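Local coordinates for protein halorhodopsin (PDB 2JAF) that pumps chloride across the membrane when light is absorbed by the retinal bound within its bundle of helices, at residues W106-T111 and A233-D238; A27-S32 and A229-Y234; I142-T147 and A170-V175. The protein carries 2 engineered substitutions. One frame throughout, in Å; residues are numbered along the deposited sequence. Where two conformers were deposited one is given.

Contact 1: residues W106-T111 and A233-D238; sequences WGRYLT and AYSVLD. With PLM (palmitic acid), chain E; PLM (palmitic acid), chain D.
Arg108 spans the gap to Tyr234, Ser235 and Asp238, a worked example of one long cationic side chain joining two helix segments whose axes come no closer than 12.6 Å. The chain is extended from CG to NE, and the guanidinium settles with one face over the root of the tyrosine: Tyr234 CB sits above its centre, 3.5 Å from Arg108 CZ. The ring is tilted 33° from the guanidinium plane rather than stacked on it. Polar partners gather instead at the edge. Arg108 NH2 donates to Ser235 OG at 3.2 Å, fairly straight (158°) and close to the guanidinium plane. Arg108 NH1 and Asp238 OD2 form a long salt bridge of 3.7 Å, and a water bridges it, accepting from Arg108 NH1 at 2.9 Å and donating to Asp238 OD2 at 2.7 Å. The Tyr109 and Tyr234 side chains cross at about a right angle, closest at Tyr109 OH and Tyr234 OH, 3.8 Å apart. Gln105 binds Arg108 NE, Ser32 O the Ser235 hydroxyl and Glu219 Tyr109 OH; Tyr77 and Tyr210 take the two oxygens of Asp238, which also touches the retinal. Palmitic acid (chain E) lies over one face of the Trp106 indole, its C2 3.5 Å from Trp106 NE1; an alanine here would probably leave that lipid without its flat support and open a gap beside Leu149 and Met153. Bonds along its edge and carbon over one face probably leave the guanidinium little freedom to turn, which would hold its charge beside Asp238 of the retinal pocket, one water between them.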
loop_
_atom_site.group_PDB
_atom_site.type_symbol
_atom_site.label_atom_id
_atom_site.label_comp_id
_atom_site.label_asym_id
_atom_site.label_seq_id
_atom_site.Cartn_x
_atom_site.Cartn_y
_atom_site.Cartn_z
ATOM N N TRP A 106 -7.905 -5.691 -16.080
ATOM C CA TRP A 106 -6.814 -5.380 -15.167
ATOM C C TRP A 106 -7.247 -5.019 -13.752
ATOM O O TRP A 106 -6.434 -5.036 -12.827
ATOM C CB TRP A 106 -5.915 -4.278 -15.745
ATOM C CG TRP A 106 -6.568 -2.955 -15.992
ATOM C CD1 TRP A 106 -7.064 -2.492 -17.181
ATOM C CD2 TRP A 106 -6.735 -1.893 -15.047
ATOM N NE1 TRP A 106 -7.520 -1.208 -17.033
ATOM C CE2 TRP A 106 -7.332 -0.813 -15.733
ATOM C CE3 TRP A 106 -6.436 -1.747 -13.685
ATOM C CZ2 TRP A 106 -7.637 0.398 -15.106
ATOM C CZ3 TRP A 106 -6.740 -0.544 -13.061
ATOM C CH2 TRP A 106 -7.335 0.513 -13.774
ATOM N N GLY A 107 -8.526 -4.696 -13.584
ATOM C CA GLY A 107 -9.014 -4.380 -12.257
ATOM C C GLY A 107 -8.948 -5.614 -11.369
ATOM O O GLY A 107 -8.875 -5.504 -10.146
ATOM N N ARG A 108 -8.980 -6.800 -11.967
ATOM C CA ARG A 108 -8.892 -8.006 -11.146
ATOM C C ARG A 108 -7.526 -8.037 -10.474
ATOM O O ARG A 108 -7.415 -8.205 -9.259
ATOM C CB ARG A 108 -9.050 -9.271 -11.995
ATOM C CG ARG A 108 -10.452 -9.581 -12.484
ATOM C CD ARG A 108 -10.461 -10.936 -13.203
ATOM N NE ARG A 108 -11.750 -11.290 -13.786
ATOM C CZ ARG A 108 -12.759 -11.856 -13.123
ATOM N NH1 ARG A 108 -12.646 -12.142 -11.827
ATOM N NH2 ARG A 108 -13.874 -12.157 -13.767
ATOM N N TYR A 109 -6.483 -7.855 -11.279
ATOM C CA TYR A 109 -5.115 -7.898 -10.788
ATOM C C TYR A 109 -4.875 -6.833 -9.728
ATOM O O TYR A 109 -4.225 -7.087 -8.709
ATOM C CB TYR A 109 -4.143 -7.752 -11.974
ATOM C CG TYR A 109 -4.604 -8.515 -13.208
ATOM C CD1 TYR A 109 -5.228 -9.762 -13.091
ATOM C CD2 TYR A 109 -4.450 -7.981 -14.488
ATOM C CE1 TYR A 109 -5.690 -10.452 -14.214
ATOM C CE2 TYR A 109 -4.909 -8.662 -15.617
ATOM C CZ TYR A 109 -5.529 -9.897 -15.472
ATOM O OH TYR A 109 -5.994 -10.571 -16.581
ATOM N N LEU A 110 -5.429 -5.644 -9.947
ATOM C CA LEU A 110 -5.272 -4.552 -8.998
ATOM C C LEU A 110 -5.942 -4.809 -7.643
ATOM O O LEU A 110 -5.336 -4.608 -6.588
ATOM C CB LEU A 110 -5.845 -3.258 -9.584
ATOM C CG LEU A 110 -5.749 -2.054 -8.641
ATOM C CD1 LEU A 110 -4.280 -1.665 -8.471
ATOM C CD2 LEU A 110 -6.555 -0.885 -9.196
ATOM N N THR A 111 -7.197 -5.248 -7.662
ATOM C CA THR A 111 -7.896 -5.488 -6.407
ATOM C C THR A 111 -7.353 -6.696 -5.645
ATOM O O THR A 111 -7.478 -6.765 -4.422
ATOM C CB THR A 111 -9.412 -5.654 -6.628
ATOM O OG1 THR A 111 -9.670 -6.866 -7.342
ATOM C CG2 THR A 111 -9.953 -4.475 -7.427
ATOM N N ALA A 233 -13.656 -18.241 -15.807
ATOM C CA ALA A 233 -12.716 -19.088 -15.081
ATOM C C ALA A 233 -12.293 -18.391 -13.787
ATOM O O ALA A 233 -12.317 -18.994 -12.711
ATOM C CB ALA A 233 -11.491 -19.400 -15.956
ATOM N N TYR A 234 -11.908 -17.122 -13.897
ATOM C CA TYR A 234 -11.498 -16.344 -12.727
ATOM C C TYR A 234 -12.665 -16.214 -11.737
ATOM O O TYR A 234 -12.480 -16.318 -10.520
ATOM C CB TYR A 234 -11.052 -14.935 -13.143
ATOM C CG TYR A 234 -9.711 -14.834 -13.852
ATOM C CD1 TYR A 234 -8.553 -15.358 -13.282
ATOM C CD2 TYR A 234 -9.590 -14.128 -15.054
ATOM C CE1 TYR A 234 -7.304 -15.176 -13.883
ATOM C CE2 TYR A 234 -8.346 -13.940 -15.661
ATOM C CZ TYR A 234 -7.211 -14.461 -15.073
ATOM O OH TYR A 234 -5.976 -14.251 -15.650
ATOM N N SER A 235 -13.864 -15.974 -12.261
ATOM C CA SER A 235 -15.045 -15.827 -11.418
ATOM C C SER A 235 -15.323 -17.093 -10.628
ATOM O O SER A 235 -15.648 -17.025 -9.446
ATOM C CB SER A 235 -16.267 -15.452 -12.259
ATOM O OG SER A 235 -16.128 -14.131 -12.760
ATOM N N VAL A 236 -15.199 -18.248 -11.272
ATOM C CA VAL A 236 -15.424 -19.507 -10.564
ATOM C C VAL A 236 -14.345 -19.696 -9.496
ATOM O O VAL A 236 -14.624 -20.164 -8.395
ATOM C CB VAL A 236 -15.394 -20.714 -11.521
ATOM C CG1 VAL A 236 -15.399 -22.016 -10.723
ATOM C CG2 VAL A 236 -16.600 -20.663 -12.449
ATOM N N LEU A 237 -13.106 -19.342 -9.821
ATOM C CA LEU A 237 -12.032 -19.479 -8.841
ATOM C C LEU A 237 -12.330 -18.591 -7.635
ATOM O O LEU A 237 -12.144 -19.004 -6.486
ATOM C CB LEU A 237 -10.682 -19.099 -9.459
ATOM C CG LEU A 237 -10.101 -20.153 -10.406
ATOM C CD1 LEU A 237 -8.859 -19.601 -11.079
ATOM C CD2 LEU A 237 -9.752 -21.432 -9.603
ATOM N N ASP A 238 -12.796 -17.372 -7.898
ATOM C CA ASP A 238 -13.133 -16.436 -6.824
ATOM C C ASP A 238 -14.217 -17.005 -5.906
ATOM O O ASP A 238 -14.164 -16.819 -4.686
ATOM C CB ASP A 238 -13.634 -15.107 -7.400
ATOM C CG ASP A 238 -12.510 -14.151 -7.766
ATOM O OD1 ASP A 238 -11.320 -14.484 -7.583
ATOM O OD2 ASP A 238 -12.831 -13.039 -8.240
HETATM C C1 PLM E . -4.849 1.230 -18.818
HETATM O O1 PLM E . -6.017 1.567 -19.095
HETATM O O2 PLM E . -3.907 1.345 -19.632
HETATM C C2 PLM E . -4.592 0.658 -17.433
HETATM C C3 PLM E . -3.795 1.493 -16.434
HETATM C C4 PLM E . -3.726 0.705 -15.129
HETATM C C5 PLM E . -2.972 1.370 -13.992
HETATM C C6 PLM E . -3.823 2.345 -13.204
HETATM C C7 PLM E . -4.001 1.941 -11.752
HETATM C C8 PLM E . -4.847 2.947 -10.999
HETATM C C9 PLM E . -4.989 2.531 -9.543
HETATM C CA PLM E . -5.829 3.509 -8.743
HETATM C CB PLM E . -5.884 3.351 -7.230
HETATM C CC PLM E . -4.561 3.482 -6.494
HETATM C CD PLM E . -4.778 3.357 -4.999
HETATM C CE PLM E . -3.452 3.486 -4.251
HETATM C CF PLM E . -3.445 2.460 -3.124
HETATM C CG PLM E . -2.147 2.512 -2.335
HETATM C C1 PLM D . -11.600 -1.187 -7.280
HETATM O O1 PLM D . -12.299 -0.384 -7.921
HETATM O O2 PLM D . -12.082 -2.216 -6.755
HETATM C C2 PLM D . -10.119 -0.877 -7.157
HETATM C C3 PLM D . -9.535 -0.945 -5.749
HETATM C C4 PLM D . -8.050 -0.631 -5.846
HETATM C C5 PLM D . -7.423 -0.683 -4.469
HETATM C C6 PLM D . -6.245 -1.623 -4.397
HETATM C C7 PLM D . -5.578 -1.328 -3.069
HETATM C C8 PLM D . -4.362 -2.193 -2.835
HETATM C C9 PLM D . -3.773 -1.859 -1.475
HETATM C CA PLM D . -2.528 -2.681 -1.203
HETATM C CB PLM D . -2.017 -2.796 0.226
HETATM C CC PLM D . -2.931 -3.455 1.246
HETATM C CD PLM D . -2.202 -3.514 2.576
HETATM C CE PLM D . -3.066 -4.183 3.645
HETATM C CF PLM D . -2.381 -4.009 4.993
HETATM C CG PLM D . -3.195 -4.667 6.096
HETATM O O HOH W 1 -10.986 -11.480 -9.528
#

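Contact 2: residues A27-S32 and A229-Y234. Engineered in segment 229-234: Ala229 (natural residue Val).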
loop_
_atom_site.group_PDB
_atom_site.type_symbol
_atom_site.label_atom_id
_atom_site.label_comp_id
_atom_site.label_asym_id
_atom_site.label_seq_id
_atom_site.Cartn_x
_atom_site.Cartn_y
_atom_site.Cartn_z
ATOM N N ALA A 27 -23.192 -11.490 -23.428
ATOM C CA ALA A 27 -23.851 -12.083 -22.266
ATOM C C ALA A 27 -22.936 -13.002 -21.469
ATOM O O ALA A 27 -22.993 -13.027 -20.239
ATOM C CB ALA A 27 -25.099 -12.842 -22.703
ATOM N N LEU A 28 -22.102 -13.764 -22.168
ATOM C CA LEU A 28 -21.180 -14.674 -21.503
ATOM C C LEU A 28 -20.282 -13.862 -20.573
ATOM O O LEU A 28 -20.122 -14.188 -19.398
ATOM C CB LEU A 28 -20.332 -15.422 -22.542
ATOM C CG LEU A 28 -19.307 -16.438 -22.023
ATOM C CD1 LEU A 28 -20.007 -17.506 -21.191
ATOM C CD2 LEU A 28 -18.577 -17.076 -23.200
ATOM N N LEU A 29 -19.705 -12.794 -21.106
ATOM C CA LEU A 29 -18.831 -11.924 -20.330
ATOM C C LEU A 29 -19.579 -11.213 -19.194
ATOM O O LEU A 29 -19.152 -11.242 -18.036
ATOM C CB LEU A 29 -18.194 -10.886 -21.259
ATOM C CG LEU A 29 -17.167 -9.907 -20.685
ATOM C CD1 LEU A 29 -15.945 -10.664 -20.140
ATOM C CD2 LEU A 29 -16.745 -8.952 -21.792
ATOM N N SER A 30 -20.697 -10.573 -19.527
ATOM C CA SER A 30 -21.485 -9.849 -18.537
ATOM C C SER A 30 -21.925 -10.713 -17.358
ATOM O O SER A 30 -21.802 -10.302 -16.204
ATOM C CB SER A 30 -22.722 -9.232 -19.195
ATOM O OG SER A 30 -22.340 -8.283 -20.170
ATOM N N SER A 31 -22.437 -11.904 -17.649
ATOM C CA SER A 31 -22.905 -12.794 -16.590
ATOM C C SER A 31 -21.808 -13.197 -15.602
ATOM O O SER A 31 -22.071 -13.329 -14.408
ATOM C CB SER A 31 -23.563 -14.045 -17.193
ATOM O OG SER A 31 -22.702 -14.709 -18.107
ATOM N N SER A 32 -20.587 -13.378 -16.094
ATOM C CA SER A 32 -19.471 -13.768 -15.234
ATOM C C SER A 32 -19.182 -12.706 -14.174
ATOM O O SER A 32 -18.565 -12.993 -13.145
ATOM C CB SER A 32 -18.209 -14.010 -16.070
ATOM O OG SER A 32 -17.676 -12.792 -16.560
ATOM N N ALA A 229 -14.855 -16.439 -21.672
ATOM C CA ALA A 229 -14.482 -17.700 -21.042
ATOM C C ALA A 229 -13.415 -17.491 -19.969
ATOM O O ALA A 229 -13.499 -18.062 -18.880
ATOM C CB ALA A 229 -13.983 -18.683 -22.096
ATOM N N THR A 230 -12.410 -16.681 -20.280
ATOM C CA THR A 230 -11.341 -16.400 -19.325
ATOM C C THR A 230 -11.944 -15.736 -18.086
ATOM O O THR A 230 -11.577 -16.046 -16.952
ATOM C CB THR A 230 -10.280 -15.454 -19.941
ATOM O OG1 THR A 230 -9.717 -16.063 -21.110
ATOM C CG2 THR A 230 -9.165 -15.177 -18.943
ATOM N N SER A 231 -12.883 -14.823 -18.307
ATOM C CA SER A 231 -13.530 -14.137 -17.195
ATOM C C SER A 231 -14.273 -15.123 -16.293
ATOM O O SER A 231 -14.159 -15.059 -15.067
ATOM C CB SER A 231 -14.494 -13.070 -17.723
ATOM O OG SER A 231 -14.989 -12.272 -16.659
ATOM N N TRP A 232 -15.025 -16.047 -16.887
ATOM C CA TRP A 232 -15.757 -17.026 -16.087
ATOM C C TRP A 232 -14.824 -17.911 -15.260
ATOM O O TRP A 232 -15.156 -18.285 -14.134
ATOM C CB TRP A 232 -16.651 -17.914 -16.971
ATOM C CG TRP A 232 -18.100 -17.451 -17.020
ATOM C CD1 TRP A 232 -18.729 -16.832 -18.064
ATOM C CD2 TRP A 232 -19.064 -17.516 -15.954
ATOM N NE1 TRP A 232 -20.019 -16.506 -17.715
ATOM C CE2 TRP A 232 -20.250 -16.914 -16.427
ATOM C CE3 TRP A 232 -19.037 -18.023 -14.645
ATOM C CZ2 TRP A 232 -21.406 -16.801 -15.635
ATOM C CZ3 TRP A 232 -20.188 -17.910 -13.854
ATOM C CH2 TRP A 232 -21.356 -17.302 -14.357
ATOM N N ALA A 233 -13.656 -18.241 -15.807
ATOM C CA ALA A 233 -12.716 -19.088 -15.081
ATOM C C ALA A 233 -12.293 -18.391 -13.787
ATOM O O ALA A 233 -12.317 -18.994 -12.711
ATOM C CB ALA A 233 -11.491 -19.400 -15.956
ATOM N N TYR A 234 -11.908 -17.122 -13.897
ATOM C CA TYR A 234 -11.498 -16.344 -12.727
ATOM C C TYR A 234 -12.665 -16.214 -11.737
ATOM O O TYR A 234 -12.480 -16.318 -10.520
ATOM C CB TYR A 234 -11.052 -14.935 -13.143
ATOM C CG TYR A 234 -9.711 -14.834 -13.852
ATOM C CD1 TYR A 234 -8.553 -15.358 -13.282
ATOM C CD2 TYR A 234 -9.590 -14.128 -15.054
ATOM C CE1 TYR A 234 -7.304 -15.176 -13.883
ATOM C CE2 TYR A 234 -8.346 -13.940 -15.661
ATOM C CZ TYR A 234 -7.211 -14.461 -15.073
ATOM O OH TYR A 234 -5.976 -14.251 -15.650
#
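The indole of Trp232 carries Ser32 on one face and has Ser31 OG at its edge, close to the ring plane. Ser32 CB stands 3.3 Å from the centroid of the five-membered ring of Trp232 and only 3° off its normal, a CH-pi contact, while Ser32 CA lies over the same face nearer the rim. This is where the first and last transmembrane helices of the seven-helix microbial rhodopsin bundle come together, near the start of each, running in the same sense. The backbones approach closely, Ser32 CA to Trp232 CA being 5.0 Å, a distance the small serine side chain permits. Trp232 reaches back along helix 27-50, where its NE1 makes a weak, bent bond to Leu28 O (2.9 Å, 120° at the hydrogen). Leu28 crosses the indole obliquely and presses its CD1 to within 3.4 Å of Trp232 CD1. Its other methyl group, CD2, faces the backbone nitrogen of Ala229, an engineered residue that replaces a valine.

On the buried side the chemistry changes from ring packing to a short chain of hydrogen bonds. Ser231 OG, which also accepts from Gln105 NE2 and Arg108 NH2, donates to Ser32 OG at 2.7 Å. Leu29 packs against Ser231, with Leu29 CD1 3.7 Å from Ser231 CB. The first torsion of Ser32 (72°) sets OG between its own backbone nitrogen and carbonyl carbon, turned back on the preceding turn of its helix. From there the chain of bonds ends on a main-chain oxygen of the same helix: Ser32 OG donates to Leu29 O at 2.6 Å.

Contact 3: residues I142-T147 and A170-V175; sequences IGMCVT and AFFVVV. With RET (retinal), chain G; PLM (palmitic acid), chain B.
Gly143 and Phe171 make the tight half of this contact. The phenyl ring lies flat against the backbone of helix 131-153, with Gly143 CA over the middle of its face, 3.9 Å from the centroid of the Phe171 ring and 9° off the normal, a CH-pi contact. The glycine lets the ring close on the backbone; a CB position at Gly143 falls 2.9 Å from Phe171 CE1. Alongside, Met144 CB meets Phe171 CB at 3.7 Å. The Thr147 side chain crosses that of Phe171 at about a right angle, with Thr147 CG2 3.9 Å from Phe171 CE2. Its hydroxyl bonds within its own helix: Thr147 OG1 donates to Gly143 O at 2.7 Å, and the same oxygen takes Thr147 N from the opposite face of the carbonyl plane.

The other half is less intimate, off-centre packing that opens onto retinal rather than solvent. Met144 and Phe172 run side by side, pointing the same way, in an oblique Met-aromatic contact: Met144 SD is 3.7 Å from Phe172 CB but 4.6 Å from the Phe172 ring centroid. A bend in the third torsion (80°) carries the methionine methyl to the chromophore, Met144 CE lying 3.7 Å from retinal C9. Phe172 has retinal C19 over one face, so both residues help line the pocket.

The segments run roughly antiparallel, on helices that follow each other in the chain. Cys145 packs on Trp112 and Thr116 of helix 106-127, Phe172 rests on Trp207 and Leu208 of helix 193-216, and Phe171 and Thr147 meet Met68 and Ser75 of a neighbouring subunit.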
loop_
_atom_site.group_PDB
_atom_site.type_symbol
_atom_site.label_atom_id
_atom_site.label_comp_id
_atom_site.label_asym_id
_atom_site.label_seq_id
_atom_site.Cartn_x
_atom_site.Cartn_y
_atom_site.Cartn_z
ATOM N N ILE A 142 1.805 -8.756 -2.276
ATOM C CA ILE A 142 1.604 -7.524 -3.026
ATOM C C ILE A 142 2.506 -7.535 -4.257
ATOM O O ILE A 142 2.091 -7.127 -5.338
ATOM C CB ILE A 142 1.886 -6.286 -2.137
ATOM C CG1 ILE A 142 0.790 -6.184 -1.064
ATOM C CG2 ILE A 142 1.905 -5.018 -2.980
ATOM C CD1 ILE A 142 1.035 -5.114 -0.009
ATOM N N GLY A 143 3.732 -8.022 -4.091
ATOM C CA GLY A 143 4.655 -8.100 -5.212
ATOM C C GLY A 143 4.119 -9.007 -6.308
ATOM O O GLY A 143 4.227 -8.698 -7.498
ATOM N N MET A 144 3.532 -10.135 -5.910
ATOM C CA MET A 144 2.972 -11.080 -6.874
ATOM C C MET A 144 1.875 -10.391 -7.676
ATOM O O MET A 144 1.819 -10.487 -8.906
ATOM C CB MET A 144 2.399 -12.311 -6.140
ATOM C CG MET A 144 1.606 -13.291 -7.011
ATOM S SD MET A 144 0.758 -14.551 -6.005
ATOM C CE MET A 144 -0.666 -13.613 -5.474
ATOM N N CYS A 145 1.008 -9.668 -6.975
ATOM C CA CYS A 145 -0.094 -8.984 -7.627
ATOM C C CYS A 145 0.322 -7.859 -8.564
ATOM O O CYS A 145 -0.213 -7.750 -9.666
ATOM C CB CYS A 145 -1.061 -8.433 -6.575
ATOM S SG CYS A 145 -1.918 -9.725 -5.665
ATOM N N VAL A 146 1.262 -7.027 -8.132
ATOM C CA VAL A 146 1.687 -5.905 -8.964
ATOM C C VAL A 146 2.518 -6.328 -10.168
ATOM O O VAL A 146 2.460 -5.689 -11.224
ATOM C CB VAL A 146 2.469 -4.848 -8.148
ATOM C CG1 VAL A 146 1.582 -4.305 -7.032
ATOM C CG2 VAL A 146 3.752 -5.445 -7.588
ATOM N N THR A 147 3.287 -7.401 -10.030
ATOM C CA THR A 147 4.073 -7.852 -11.162
ATOM C C THR A 147 3.129 -8.536 -12.151
ATOM O O THR A 147 3.363 -8.527 -13.357
ATOM C CB THR A 147 5.228 -8.782 -10.722
ATOM O OG1 THR A 147 4.733 -9.821 -9.867
ATOM C CG2 THR A 147 6.274 -7.977 -9.971
ATOM N N ALA A 170 7.618 -16.196 -8.664
ATOM C CA ALA A 170 8.623 -16.244 -7.605
ATOM C C ALA A 170 8.049 -15.690 -6.298
ATOM O O ALA A 170 8.286 -16.241 -5.226
ATOM C CB ALA A 170 9.855 -15.453 -8.019
ATOM N N PHE A 171 7.304 -14.592 -6.379
ATOM C CA PHE A 171 6.701 -14.023 -5.179
ATOM C C PHE A 171 5.678 -15.001 -4.611
ATOM O O PHE A 171 5.552 -15.154 -3.391
ATOM C CB PHE A 171 6.013 -12.694 -5.494
ATOM C CG PHE A 171 6.957 -11.528 -5.585
ATOM C CD1 PHE A 171 7.677 -11.112 -4.471
ATOM C CD2 PHE A 171 7.097 -10.821 -6.777
ATOM C CE1 PHE A 171 8.530 -10.002 -4.537
ATOM C CE2 PHE A 171 7.944 -9.711 -6.852
ATOM C CZ PHE A 171 8.657 -9.304 -5.731
ATOM N N PHE A 172 4.958 -15.665 -5.509
ATOM C CA PHE A 172 3.940 -16.637 -5.120
ATOM C C PHE A 172 4.594 -17.745 -4.304
ATOM O O PHE A 172 4.033 -18.212 -3.308
ATOM C CB PHE A 172 3.271 -17.195 -6.383
ATOM C CG PHE A 172 2.175 -18.200 -6.120
ATOM C CD1 PHE A 172 1.338 -18.079 -5.013
ATOM C CD2 PHE A 172 1.942 -19.231 -7.024
ATOM C CE1 PHE A 172 0.278 -18.974 -4.810
ATOM C CE2 PHE A 172 0.889 -20.133 -6.839
ATOM C CZ PHE A 172 0.054 -20.004 -5.728
ATOM N N VAL A 173 5.791 -18.153 -4.718
ATOM C CA VAL A 173 6.514 -19.202 -4.011
ATOM C C VAL A 173 6.890 -18.753 -2.600
ATOM O O VAL A 173 6.901 -19.560 -1.672
ATOM C CB VAL A 173 7.782 -19.633 -4.791
ATOM C CG1 VAL A 173 8.667 -20.525 -3.922
ATOM C CG2 VAL A 173 7.371 -20.400 -6.047
ATOM N N VAL A 174 7.191 -17.466 -2.431
ATOM C CA VAL A 174 7.529 -16.947 -1.106
ATOM C C VAL A 174 6.298 -17.072 -0.214
ATOM O O VAL A 174 6.398 -17.459 0.954
ATOM C CB VAL A 174 7.947 -15.468 -1.156
ATOM C CG1 VAL A 174 8.177 -14.950 0.262
ATOM C CG2 VAL A 174 9.214 -15.311 -1.989
ATOM N N VAL A 175 5.137 -16.742 -0.771
ATOM C CA VAL A 175 3.881 -16.842 -0.034
ATOM C C VAL A 175 3.618 -18.288 0.375
ATOM O O VAL A 175 3.315 -18.574 1.539
ATOM C CB VAL A 175 2.682 -16.353 -0.885
ATOM C CG1 VAL A 175 1.368 -16.694 -0.190
ATOM C CG2 VAL A 175 2.784 -14.846 -1.113
HETATM C C1 RET G . -1.083 -14.026 -11.863
HETATM C C2 RET G . -0.142 -13.947 -13.158
HETATM C C3 RET G . 1.385 -13.979 -12.904
HETATM C C4 RET G . 1.802 -15.322 -12.146
HETATM C C5 RET G . 0.951 -15.647 -10.855
HETATM C C6 RET G . -0.467 -15.038 -10.687
HETATM C C7 RET G . -1.185 -15.297 -9.393
HETATM C C8 RET G . -2.355 -14.827 -8.880
HETATM C C9 RET G . -3.018 -15.363 -7.722
HETATM C C10 RET G . -4.253 -14.732 -7.548
HETATM C C11 RET G . -5.143 -15.040 -6.542
HETATM C C12 RET G . -6.386 -14.390 -6.493
HETATM C C13 RET G . -7.354 -14.592 -5.426
HETATM C C14 RET G . -8.511 -13.773 -5.578
HETATM C C15 RET G . -9.487 -13.593 -4.628
HETATM C C16 RET G . -1.162 -12.536 -11.366
HETATM C C17 RET G . -2.522 -14.520 -12.405
HETATM C C18 RET G . 1.611 -16.583 -9.854
HETATM C C19 RET G . -2.436 -16.644 -6.898
HETATM C C20 RET G . -7.145 -15.614 -4.293
HETATM C C1 PLM B . 7.180 -2.676 -11.413
HETATM O O1 PLM B . 6.864 -2.934 -12.587
HETATM O O2 PLM B . 8.249 -3.086 -10.907
HETATM C C2 PLM B . 6.215 -1.829 -10.602
HETATM C C3 PLM B . 5.849 -2.367 -9.223
HETATM C C4 PLM B . 4.902 -1.370 -8.571
HETATM C C5 PLM B . 4.505 -1.862 -7.196
HETATM C C6 PLM B . 4.787 -0.852 -6.109
HETATM C C7 PLM B . 4.071 -1.377 -4.881
HETATM C C8 PLM B . 4.251 -0.473 -3.685
HETATM C C9 PLM B . 3.534 -1.082 -2.493
HETATM C CA PLM B . 3.657 -0.194 -1.269
HETATM C CB PLM B . 3.364 -0.784 0.103
HETATM C CC PLM B . 4.248 -1.924 0.580
HETATM C CD PLM B . 3.815 -2.313 1.982
HETATM C CE PLM B . 4.680 -3.449 2.527
HETATM C CF PLM B . 4.059 -3.943 3.827
HETATM C CG PLM B . 4.888 -5.072 4.420
#

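In the fold
All three contacts join helices of one bundle, yet their chemistry follows their place in it. Contact 1 is buried near the centre of the chain and is polar, charged and hydrated. Contact 2 is partly buried, about 17 Å from the chain centre, and mixes indole packing with hydroxyl bonds. Contact 3 is buried but lacks hydrogen bonds between its segments, relying on aromatic and sulfur packing. Contacts 1 and 2 share helix 227-255 and touch directly, through Arg108 with Ser231 and Ser235 with Ser32. Contact 3 is nested inside the chain loops they close and borders contact 1, where Cys145 CB packs on the carbonyl oxygen of Tyr109; contacts 1 and 3 each supply residues to the retinal pocket.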